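Local coordinates for protein Amuc_1102 (Akkermansia muciniphila, PDB 7DSZ) that adopts an immunoglobulin-like fold related to archaeal type IV pilus proteins and is probably a component of a pilus-like assembly, at residues C[19-24]-C[56-61]; C[73-78]-C[97-102]. All coordinates share one frame; numbering follows the deposited sequence. Where two conformers were deposited one is given.

Contact 1 of 2, residues C[19-24]-C[56-61]; sequences VRVSLE and IPFKVE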
loop_
_atom_site.group_PDB
_atom_site.type_symbol
_atom_site.label_atom_id
_atom_site.label_comp_id
_atom_site.label_asym_id
_atom_site.label_seq_id
_atom_site.Cartn_x
_atom_site.Cartn_y
_atom_site.Cartn_z
ATOM N N VAL C 19 -3.299 16.584 -25.814
ATOM C CA VAL C 19 -4.137 15.436 -25.515
ATOM C C VAL C 19 -5.569 15.913 -25.331
ATOM O O VAL C 19 -5.805 16.970 -24.732
ATOM C CB VAL C 19 -3.599 14.724 -24.248
ATOM C CG1 VAL C 19 -4.617 13.799 -23.659
ATOM C CG2 VAL C 19 -2.297 13.991 -24.577
ATOM N N ARG C 20 -6.517 15.140 -25.846
ATOM C CA ARG C 20 -7.936 15.363 -25.624
ATOM C C ARG C 20 -8.571 14.114 -25.034
ATOM O O ARG C 20 -8.313 12.993 -25.490
ATOM C CB ARG C 20 -8.649 15.740 -26.917
ATOM C CG ARG C 20 -8.186 17.089 -27.456
ATOM C CD ARG C 20 -8.605 18.214 -26.515
ATOM N NE ARG C 20 -8.131 19.526 -26.951
ATOM C CZ ARG C 20 -7.010 20.107 -26.532
ATOM N NH1 ARG C 20 -6.213 19.510 -25.649
ATOM N NH2 ARG C 20 -6.685 21.306 -26.993
ATOM N N VAL C 21 -9.407 14.319 -24.025
ATOM C CA VAL C 21 -10.042 13.236 -23.286
ATOM C C VAL C 21 -11.550 13.366 -23.442
ATOM O O VAL C 21 -12.130 14.410 -23.120
ATOM C CB VAL C 21 -9.638 13.262 -21.802
ATOM C CG1 VAL C 21 -10.366 12.173 -21.043
ATOM C CG2 VAL C 21 -8.129 13.077 -21.677
ATOM N N SER C 22 -12.183 12.325 -23.963
ATOM C CA SER C 22 -13.632 12.270 -24.082
ATOM C C SER C 22 -14.178 11.526 -22.869
ATOM O O SER C 22 -13.987 10.316 -22.743
ATOM C CB SER C 22 -14.049 11.574 -25.374
ATOM O OG SER C 22 -15.459 11.475 -25.444
ATOM N N LEU C 23 -14.852 12.249 -21.975
ATOM C CA LEU C 23 -15.465 11.653 -20.787
ATOM C C LEU C 23 -16.921 11.298 -21.039
ATOM O O LEU C 23 -17.632 12.014 -21.744
ATOM C CB LEU C 23 -15.402 12.618 -19.600
ATOM C CG LEU C 23 -14.035 13.022 -19.073
ATOM C CD1 LEU C 23 -14.207 14.114 -18.019
ATOM C CD2 LEU C 23 -13.326 11.801 -18.462
ATOM N N GLU C 24 -17.364 10.191 -20.451
ATOM C CA GLU C 24 -18.789 9.941 -20.337
ATOM C C GLU C 24 -19.203 10.408 -18.944
ATOM O O GLU C 24 -18.680 11.411 -18.468
ATOM C CB GLU C 24 -19.115 8.470 -20.612
ATOM C CG GLU C 24 -18.578 7.971 -21.982
ATOM C CD GLU C 24 -19.093 8.787 -23.171
ATOM O OE1 GLU C 24 -20.252 9.255 -23.122
ATOM O OE2 GLU C 24 -18.332 8.962 -24.156
ATOM N N ILE C 56 -16.121 6.101 -14.293
ATOM C CA ILE C 56 -16.310 6.992 -15.428
ATOM C C ILE C 56 -15.593 6.461 -16.664
ATOM O O ILE C 56 -14.368 6.292 -16.650
ATOM C CB ILE C 56 -15.892 8.447 -15.128
ATOM C CG1 ILE C 56 -16.204 9.354 -16.326
ATOM C CG2 ILE C 56 -14.427 8.576 -14.676
ATOM C CD1 ILE C 56 -16.306 10.846 -15.917
ATOM N N PRO C 57 -16.312 6.148 -17.739
ATOM C CA PRO C 57 -15.653 5.752 -18.985
ATOM C C PRO C 57 -14.967 6.936 -19.632
ATOM O O PRO C 57 -15.445 8.069 -19.553
ATOM C CB PRO C 57 -16.809 5.276 -19.880
ATOM C CG PRO C 57 -18.025 5.226 -19.026
ATOM C CD PRO C 57 -17.776 6.192 -17.868
ATOM N N PHE C 58 -13.850 6.659 -20.304
ATOM C CA PHE C 58 -13.198 7.717 -21.066
ATOM C C PHE C 58 -12.347 7.128 -22.181
ATOM O O PHE C 58 -12.023 5.941 -22.183
ATOM C CB PHE C 58 -12.362 8.632 -20.164
ATOM C CG PHE C 58 -11.070 8.029 -19.668
ATOM C CD1 PHE C 58 -11.039 7.276 -18.507
ATOM C CD2 PHE C 58 -9.881 8.287 -20.319
ATOM C CE1 PHE C 58 -9.840 6.773 -18.023
ATOM C CE2 PHE C 58 -8.679 7.788 -19.843
ATOM C CZ PHE C 58 -8.656 7.020 -18.698
ATOM N N LYS C 59 -12.011 7.990 -23.148
ATOM C CA LYS C 59 -11.127 7.641 -24.251
ATOM C C LYS C 59 -10.225 8.840 -24.517
ATOM O O LYS C 59 -10.658 9.986 -24.369
ATOM C CB LYS C 59 -11.924 7.257 -25.517
ATOM C CG LYS C 59 -11.044 6.940 -26.719
ATOM C CD LYS C 59 -11.894 6.672 -27.964
ATOM C CE LYS C 59 -12.232 5.208 -28.078
ATOM N NZ LYS C 59 -12.768 4.866 -29.442
ATOM N N VAL C 60 -8.973 8.575 -24.882
ATOM C CA VAL C 60 -7.964 9.605 -25.117
ATOM C C VAL C 60 -7.647 9.670 -26.604
ATOM O O VAL C 60 -7.546 8.634 -27.266
ATOM C CB VAL C 60 -6.669 9.319 -24.331
ATOM C CG1 VAL C 60 -5.679 10.475 -24.475
ATOM C CG2 VAL C 60 -6.984 9.039 -22.873
ATOM N N GLU C 61 -7.426 10.881 -27.115
ATOM C CA GLU C 61 -6.827 11.059 -28.436
ATOM C C GLU C 61 -5.731 12.105 -28.314
ATOM O O GLU C 61 -5.664 12.835 -27.326
ATOM C CB GLU C 61 -7.869 11.477 -29.492
ATOM C CG GLU C 61 -9.040 10.486 -29.696
ATOM C CD GLU C 61 -8.640 9.187 -30.389
ATOM O OE1 GLU C 61 -7.482 9.076 -30.854
ATOM O OE2 GLU C 61 -9.504 8.282 -30.486
#

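Contact 2 of 2, residues C[73-78]-C[97-102]; sequences ALTFKF and EVKYVN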
loop_
_atom_site.group_PDB
_atom_site.type_symbol
_atom_site.label_atom_id
_atom_site.label_comp_id
_atom_site.label_asym_id
_atom_site.label_seq_id
_atom_site.Cartn_x
_atom_site.Cartn_y
_atom_site.Cartn_z
ATOM N N ALA C 73 0.933 9.965 -18.588
ATOM C CA ALA C 73 0.068 10.041 -17.410
ATOM C C ALA C 73 -1.103 10.971 -17.678
ATOM O O ALA C 73 -1.049 11.828 -18.557
ATOM C CB ALA C 73 0.822 10.535 -16.171
ATOM N N LEU C 74 -2.158 10.792 -16.879
ATOM C CA LEU C 74 -3.296 11.697 -16.786
ATOM C C LEU C 74 -3.672 11.770 -15.322
ATOM O O LEU C 74 -3.701 10.738 -14.641
ATOM C CB LEU C 74 -4.521 11.187 -17.556
ATOM C CG LEU C 74 -4.609 11.274 -19.060
ATOM C CD1 LEU C 74 -5.928 10.661 -19.489
ATOM C CD2 LEU C 74 -4.521 12.763 -19.464
ATOM N N THR C 75 -3.993 12.960 -14.838
ATOM C CA THR C 75 -4.451 13.107 -13.461
ATOM C C THR C 75 -5.958 13.317 -13.448
ATOM O O THR C 75 -6.471 14.226 -14.108
ATOM C CB THR C 75 -3.725 14.262 -12.770
ATOM O OG1 THR C 75 -2.338 13.928 -12.652
ATOM C CG2 THR C 75 -4.293 14.492 -11.376
ATOM N N PHE C 76 -6.668 12.452 -12.735
ATOM C CA PHE C 76 -8.110 12.570 -12.559
ATOM C C PHE C 76 -8.381 13.127 -11.172
ATOM O O PHE C 76 -7.913 12.565 -10.184
ATOM C CB PHE C 76 -8.796 11.208 -12.697
ATOM C CG PHE C 76 -9.053 10.801 -14.114
ATOM C CD1 PHE C 76 -7.995 10.560 -14.981
ATOM C CD2 PHE C 76 -10.350 10.656 -14.580
ATOM C CE1 PHE C 76 -8.229 10.175 -16.297
ATOM C CE2 PHE C 76 -10.593 10.274 -15.904
ATOM C CZ PHE C 76 -9.515 10.041 -16.764
ATOM N N LYS C 77 -9.153 14.207 -11.097
ATOM C CA LYS C 77 -9.572 14.768 -9.816
ATOM C C LYS C 77 -11.060 14.502 -9.652
ATOM O O LYS C 77 -11.864 14.897 -10.504
ATOM C CB LYS C 77 -9.255 16.261 -9.746
ATOM C CG LYS C 77 -7.772 16.542 -9.804
ATOM C CD LYS C 77 -7.472 18.045 -9.848
ATOM C CE LYS C 77 -5.971 18.309 -9.634
ATOM N NZ LYS C 77 -5.658 19.771 -9.715
ATOM N N PHE C 78 -11.415 13.779 -8.590
ATOM C CA PHE C 78 -12.797 13.432 -8.305
ATOM C C PHE C 78 -13.331 14.311 -7.179
ATOM O O PHE C 78 -12.655 14.495 -6.167
ATOM C CB PHE C 78 -12.922 11.973 -7.877
ATOM C CG PHE C 78 -12.556 10.982 -8.950
ATOM C CD1 PHE C 78 -11.222 10.654 -9.163
ATOM C CD2 PHE C 78 -13.533 10.373 -9.716
ATOM C CE1 PHE C 78 -10.871 9.724 -10.132
ATOM C CE2 PHE C 78 -13.201 9.440 -10.696
ATOM C CZ PHE C 78 -11.870 9.112 -10.896
ATOM N N GLU C 97 -7.369 12.704 -5.871
ATOM C CA GLU C 97 -6.538 12.709 -7.072
ATOM C C GLU C 97 -6.068 11.292 -7.364
ATOM O O GLU C 97 -5.524 10.623 -6.476
ATOM C CB GLU C 97 -5.307 13.595 -6.901
ATOM C CG GLU C 97 -5.489 15.017 -7.294
ATOM C CD GLU C 97 -4.244 15.854 -7.018
ATOM O OE1 GLU C 97 -4.318 16.785 -6.174
ATOM O OE2 GLU C 97 -3.196 15.560 -7.640
ATOM N N VAL C 98 -6.271 10.844 -8.600
ATOM C CA VAL C 98 -5.757 9.564 -9.083
ATOM C C VAL C 98 -4.898 9.857 -10.303
ATOM O O VAL C 98 -5.405 10.370 -11.309
ATOM C CB VAL C 98 -6.888 8.583 -9.433
ATOM C CG1 VAL C 98 -6.327 7.227 -9.853
ATOM C CG2 VAL C 98 -7.853 8.417 -8.253
ATOM N N LYS C 99 -3.602 9.540 -10.226
ATOM C CA LYS C 99 -2.708 9.730 -11.366
ATOM C C LYS C 99 -2.545 8.383 -12.054
ATOM O O LYS C 99 -2.022 7.438 -11.458
ATOM C CB LYS C 99 -1.354 10.292 -10.932
ATOM C CG LYS C 99 -0.424 10.595 -12.115
ATOM C CD LYS C 99 0.886 11.223 -11.642
ATOM C CE LYS C 99 1.859 11.434 -12.802
ATOM N NZ LYS C 99 2.164 12.882 -13.064
ATOM N N TYR C 100 -3.027 8.289 -13.287
ATOM C CA TYR C 100 -2.886 7.079 -14.085
ATOM C C TYR C 100 -1.631 7.200 -14.923
ATOM O O TYR C 100 -1.295 8.293 -15.375
ATOM C CB TYR C 100 -4.098 6.887 -14.999
ATOM C CG TYR C 100 -5.332 6.525 -14.248
ATOM C CD1 TYR C 100 -5.505 5.239 -13.745
ATOM C CD2 TYR C 100 -6.315 7.476 -14.003
ATOM C CE1 TYR C 100 -6.647 4.902 -13.043
ATOM C CE2 TYR C 100 -7.464 7.142 -13.306
ATOM C CZ TYR C 100 -7.616 5.865 -12.829
ATOM O OH TYR C 100 -8.746 5.526 -12.131
ATOM N N VAL C 101 -0.934 6.080 -15.127
ATOM C CA VAL C 101 0.263 6.082 -15.958
ATOM C C VAL C 101 0.078 5.080 -17.085
ATOM O O VAL C 101 -0.695 4.123 -16.975
ATOM C CB VAL C 101 1.544 5.772 -15.151
ATOM C CG1 VAL C 101 1.884 6.945 -14.237
ATOM C CG2 VAL C 101 1.356 4.495 -14.343
ATOM N N ASN C 102 0.777 5.336 -18.194
ATOM C CA ASN C 102 0.662 4.524 -19.404
ATOM C C ASN C 102 -0.789 4.459 -19.870
ATOM O O ASN C 102 -1.413 3.402 -19.882
ATOM C CB ASN C 102 1.189 3.097 -19.180
ATOM C CG ASN C 102 2.642 3.051 -18.796
ATOM O OD1 ASN C 102 3.450 3.888 -19.207
ATOM N ND2 ASN C 102 2.988 2.063 -17.974
HETATM O O HOH W 1 -0.444 13.760 -14.765
#

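Contact 1 of 2, residues C[19-24]-C[56-61]
Five backbone hydrogen bonds join 19-24 to 56-61 as antiparallel neighbours. Arg20 and Glu61 form a hydrogen-bonded pair: Arg20 N gives to Glu61 O (2.9 Å) from above the carbonyl plane, while Glu61 N meets Arg20 O (2.8 Å) nearly along its C=O axis. Ser22 and Lys59 make the next such pair; Ser22 N to Lys59 O (2.8 Å) is straighter than the return bond from Lys59 N to Ser22 O (3.1 Å, 152° at the hydrogen). Glu24 N closes the series on Pro57 O, and Pro57, lacking an N-H, serves here purely as an acceptor. Phe58 CA also sends a C-H toward Ser22 O.

These strands belong to a three-stranded sheet of the immunoglobulin-like fold, in which 50-63 lies between 18-32 and 109-115. Val19, Val21, Leu23, Phe58 and Val60 pack against strands of the other sheet, Val21 and Val60 both reaching Leu74.

Among the apolar contacts, Val19 CG1 and Val60 CG1 meet at 3.6 Å, both methyls anti to their backbone nitrogens. Beta-branched valine suits such extended, buried positions. Leu23 CD2 rests on Phe58 CB (3.7 Å) and also touches Ile56 CD1. Phe58 takes the crowded first torsion (chi1 74°), its ring leading away from 19-24; Val21 CG1 approaches Phe58 CD2 obliquely.

Arg20, Ser22, Lys59 and Glu61 line the other, polar face. Arg20 bends at chi2 so that NH1 returns to its neighbour's carbonyl, Val19 O (2.7 Å). Beyond the strand's end, the aliphatic CB and CG of Glu24 cross the Pro57 ring at about a right angle.

Contact 2 of 2, residues C[73-78]-C[97-102]
The Tyr100 ring stands almost perpendicular to that of Phe76 (planes at 89°, centroids 5.4 Å apart), in an offset edge-to-face pair. Tyr100 presents its CD2-CE2 edge to the face of Phe76, with CD2 3.6 Å from Phe76 CD1. Both rings have CG anti to the carbonyl carbon, sharing a face of the sheet with Leu74 and Val98. Val98 CG1 sits over one face of Tyr100, toward its rim, and the other methyl, CG2, meets Phe78 CE1 obliquely at 3.8 Å; the slim valine fits between two aromatics.

The other face is more polar. Lys77 and Glu97 run side by side, CG to CG at 3.7 Å, but their charged ends are not in contact: Lys77 NZ forms a salt bridge with Glu142, and Glu97 OE1 a hydrogen bond with Tyr95 OH. A water joins Thr75 OG1 to Lys99 NZ, from which it accepts, while Lys99 CE lies over the small Ala73 CB.

Four backbone bonds link Leu74 with Tyr100 and, more straightly, Phe76 with Val98. Strand 134-143 flanks this antiparallel hairpin beside 70-83 and 195-196 beside 91-104, while 109-115 packs over the aromatic face, where Ser112 N bonds to Tyr100 OH.

How the contacts relate
The two contacts come from opposing sheets of the immunoglobulin-like sandwich and follow one another along the chain, their centres about 12 Å apart. They meet in the interior, where Phe58 CE1 lies 3.5 Å from Phe76 CZ. Contact 2 is the more buried and nearer the chain centre, with an aromatic inner face; contact 1 lies further out and fills its inner face largely with aliphatic residues. Their outward sides differ too. That of contact 1 carries mostly exposed polar residues, untouched by other chains of the assembly, whereas in contact 2 Ala73 and Val101 pack on Tyr174 of a second subunit, and Asn102 hydrogen-bonds to Ser118, Ser119 and Arg122 of that subunit.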